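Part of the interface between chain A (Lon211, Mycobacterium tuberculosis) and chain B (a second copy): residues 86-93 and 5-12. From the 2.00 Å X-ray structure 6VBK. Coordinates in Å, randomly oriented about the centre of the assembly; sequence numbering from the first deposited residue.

Chain A, residues 86-93: EQEGRLPG
Chain B, residues 5-12: ELSMSETL

Residues 86-90 of chain A form the end of a strand; its axis makes an angle of 108° with the chain B strand that runs on through Leu B12 and approaches it to 5.0 Å. Phi/psi values are extended at Arg A90 (-130/138) and Ser B9 (-93/155).

These two residues form an antiparallel hydrogen-bonded pair, CA to CA 5.3 Å. Ser B9 N donates to Arg A90 O at 3.0 Å, nearly straight at 173°. The return bond, Arg A90 N to Ser B9 O, is weak at 3.4 Å. Both side chains lie on one face of the sheet, each with chi1 m.

Gly A89 lets the chains close up. Its CA lies 3.3 Å from Ser B9 O and 3.6 Å from Met B8 SD; an ideal CB would clash with both atoms. Thr B11, chi1 m, points toward chain A. Pro A92 CD rests 3.2 Å from Ser B7 O, a close carbon-to-oxygen contact.

Three waters extend the polar contact. One accepts from Gln A87 NE2 and Thr B11 N and donates to Glu A88 O. Another donates to Gly A89 O and bonds weakly with Thr B11 OG1, 3.4 Å from the water O. A third donates to Arg A90 O and Ser B7 O.

Leu A91 (m, t) is buried: its CD2 meets Met B8 CE (t, p, p) at 3.9 Å, and its CD1 meets Leu B6 CD1 (m, t) at 4.2 Å. Together the stretches bury 497 Å².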

# COMPACT_ATOMS: atom_id res chain seq x y z
N GLU A 86 6.34 8.34 -2.03
CA GLU A 86 7.08 7.16 -2.46
C GLU A 86 6.16 6.05 -2.95
O GLU A 86 6.53 5.29 -3.85
CB GLU A 86 7.95 6.62 -1.32
CG GLU A 86 9.06 7.55 -0.89
CD GLU A 86 10.18 7.63 -1.90
OE1 GLU A 86 10.26 6.75 -2.79
OE2 GLU A 86 10.98 8.58 -1.82
N GLN A 87 4.96 5.95 -2.38
CA GLN A 87 4.14 4.76 -2.55
C GLN A 87 2.77 5.04 -1.97
O GLN A 87 2.63 5.81 -1.02
CB GLN A 87 4.80 3.56 -1.86
CG GLN A 87 3.96 2.29 -1.77
CD GLN A 87 4.63 1.23 -0.92
OE1 GLN A 87 5.81 1.34 -0.59
NE2 GLN A 87 3.87 0.20 -0.55
N GLU A 88 1.75 4.43 -2.57
CA GLU A 88 0.39 4.50 -2.07
C GLU A 88 -0.08 3.11 -1.68
O GLU A 88 0.19 2.13 -2.38
CB GLU A 88 -0.55 5.10 -3.12
CG GLU A 88 -0.34 6.59 -3.35
CD GLU A 88 -1.30 7.17 -4.37
OE1 GLU A 88 -1.59 8.38 -4.29
OE2 GLU A 88 -1.77 6.41 -5.24
N GLY A 89 -0.77 3.03 -0.54
CA GLY A 89 -1.27 1.77 -0.04
C GLY A 89 -2.61 1.91 0.66
O GLY A 89 -3.33 2.89 0.44
N ARG A 90 -2.95 0.95 1.51
CA ARG A 90 -4.20 0.97 2.25
C ARG A 90 -3.93 0.73 3.73
O ARG A 90 -3.12 -0.12 4.09
CB ARG A 90 -5.19 -0.07 1.72
CG ARG A 90 -5.69 0.22 0.31
CD ARG A 90 -6.68 1.37 0.30
NE ARG A 90 -6.85 1.92 -1.05
CZ ARG A 90 -7.84 2.72 -1.41
NH1 ARG A 90 -8.77 3.06 -0.53
NH2 ARG A 90 -7.91 3.18 -2.65
N LEU A 91 -4.61 1.50 4.56
CA LEU A 91 -4.56 1.40 6.01
C LEU A 91 -5.56 0.36 6.50
O LEU A 91 -6.46 -0.03 5.75
CB LEU A 91 -4.83 2.78 6.62
CG LEU A 91 -3.92 3.89 6.09
CD1 LEU A 91 -4.29 5.23 6.69
CD2 LEU A 91 -2.46 3.56 6.35
N PRO A 92 -5.43 -0.12 7.74
CA PRO A 92 -6.26 -1.26 8.17
C PRO A 92 -7.76 -1.07 7.99
O PRO A 92 -8.48 -2.07 7.81
CB PRO A 92 -5.90 -1.40 9.66
CG PRO A 92 -4.50 -0.91 9.73
CD PRO A 92 -4.43 0.24 8.76
N GLY A 93 -8.26 0.16 8.03
CA GLY A 93 -9.68 0.39 7.84
C GLY A 93 -10.04 0.61 6.39
O GLY A 93 -11.13 1.09 6.07
N GLU B 5 2.80 4.79 13.55
CA GLU B 5 2.85 3.34 13.62
C GLU B 5 1.73 2.70 12.80
O GLU B 5 1.33 1.57 13.08
CB GLU B 5 2.78 2.86 15.08
CG GLU B 5 4.05 3.13 15.87
CD GLU B 5 3.77 3.57 17.30
OE1 GLU B 5 2.62 3.96 17.58
OE2 GLU B 5 4.70 3.54 18.12
N LEU B 6 1.22 3.42 11.80
CA LEU B 6 0.13 2.90 10.98
C LEU B 6 0.60 1.72 10.14
O LEU B 6 1.66 1.78 9.51
CB LEU B 6 -0.41 4.01 10.07
CG LEU B 6 -1.09 5.21 10.73
CD1 LEU B 6 -1.47 6.24 9.68
CD2 LEU B 6 -2.31 4.75 11.50
N SER B 7 -0.19 0.66 10.13
CA SER B 7 0.08 -0.48 9.27
C SER B 7 -0.33 -0.14 7.84
O SER B 7 -1.47 0.26 7.59
CB SER B 7 -0.67 -1.72 9.77
OG SER B 7 -0.43 -2.83 8.93
N MET B 8 0.61 -0.27 6.91
CA MET B 8 0.38 0.06 5.50
C MET B 8 0.52 -1.20 4.67
O MET B 8 1.57 -1.86 4.71
CB MET B 8 1.37 1.13 5.02
CG MET B 8 1.23 1.50 3.55
SD MET B 8 -0.04 2.74 3.25
CE MET B 8 0.69 4.17 4.06
N SER B 9 -0.52 -1.54 3.93
CA SER B 9 -0.49 -2.68 3.03
C SER B 9 -0.07 -2.24 1.64
O SER B 9 -0.25 -1.08 1.24
CB SER B 9 -1.85 -3.38 2.99
OG SER B 9 -2.19 -3.90 4.26
N GLU B 10 0.49 -3.18 0.88
CA GLU B 10 0.98 -2.89 -0.46
C GLU B 10 -0.18 -2.85 -1.45
O GLU B 10 -1.14 -3.63 -1.34
CB GLU B 10 2.00 -3.94 -0.88
CG GLU B 10 3.23 -3.37 -1.58
CD GLU B 10 4.33 -4.39 -1.75
OE1 GLU B 10 4.22 -5.48 -1.15
OE2 GLU B 10 5.30 -4.11 -2.47
N THR B 11 -0.10 -1.93 -2.41
CA THR B 11 -1.12 -1.78 -3.44
C THR B 11 -0.61 -2.36 -4.75
O THR B 11 0.43 -1.93 -5.27
CB THR B 11 -1.51 -0.31 -3.62
OG1 THR B 11 -2.32 0.12 -2.52
CG2 THR B 11 -2.27 -0.11 -4.92
N LEU B 12 -1.33 -3.35 -5.27
CA LEU B 12 -0.97 -3.99 -6.53
C LEU B 12 -1.71 -3.33 -7.69
O LEU B 12 -2.78 -2.73 -7.54
CB LEU B 12 -1.30 -5.48 -6.50
CG LEU B 12 -0.34 -6.43 -5.80
CD1 LEU B 12 -0.90 -7.83 -5.80
CD2 LEU B 12 1.02 -6.40 -6.47
O HOH W 1 1.61 0.18 -2.49
O HOH W 2 -4.32 2.88 -2.33
O HOH W 3 -3.48 -1.94 6.33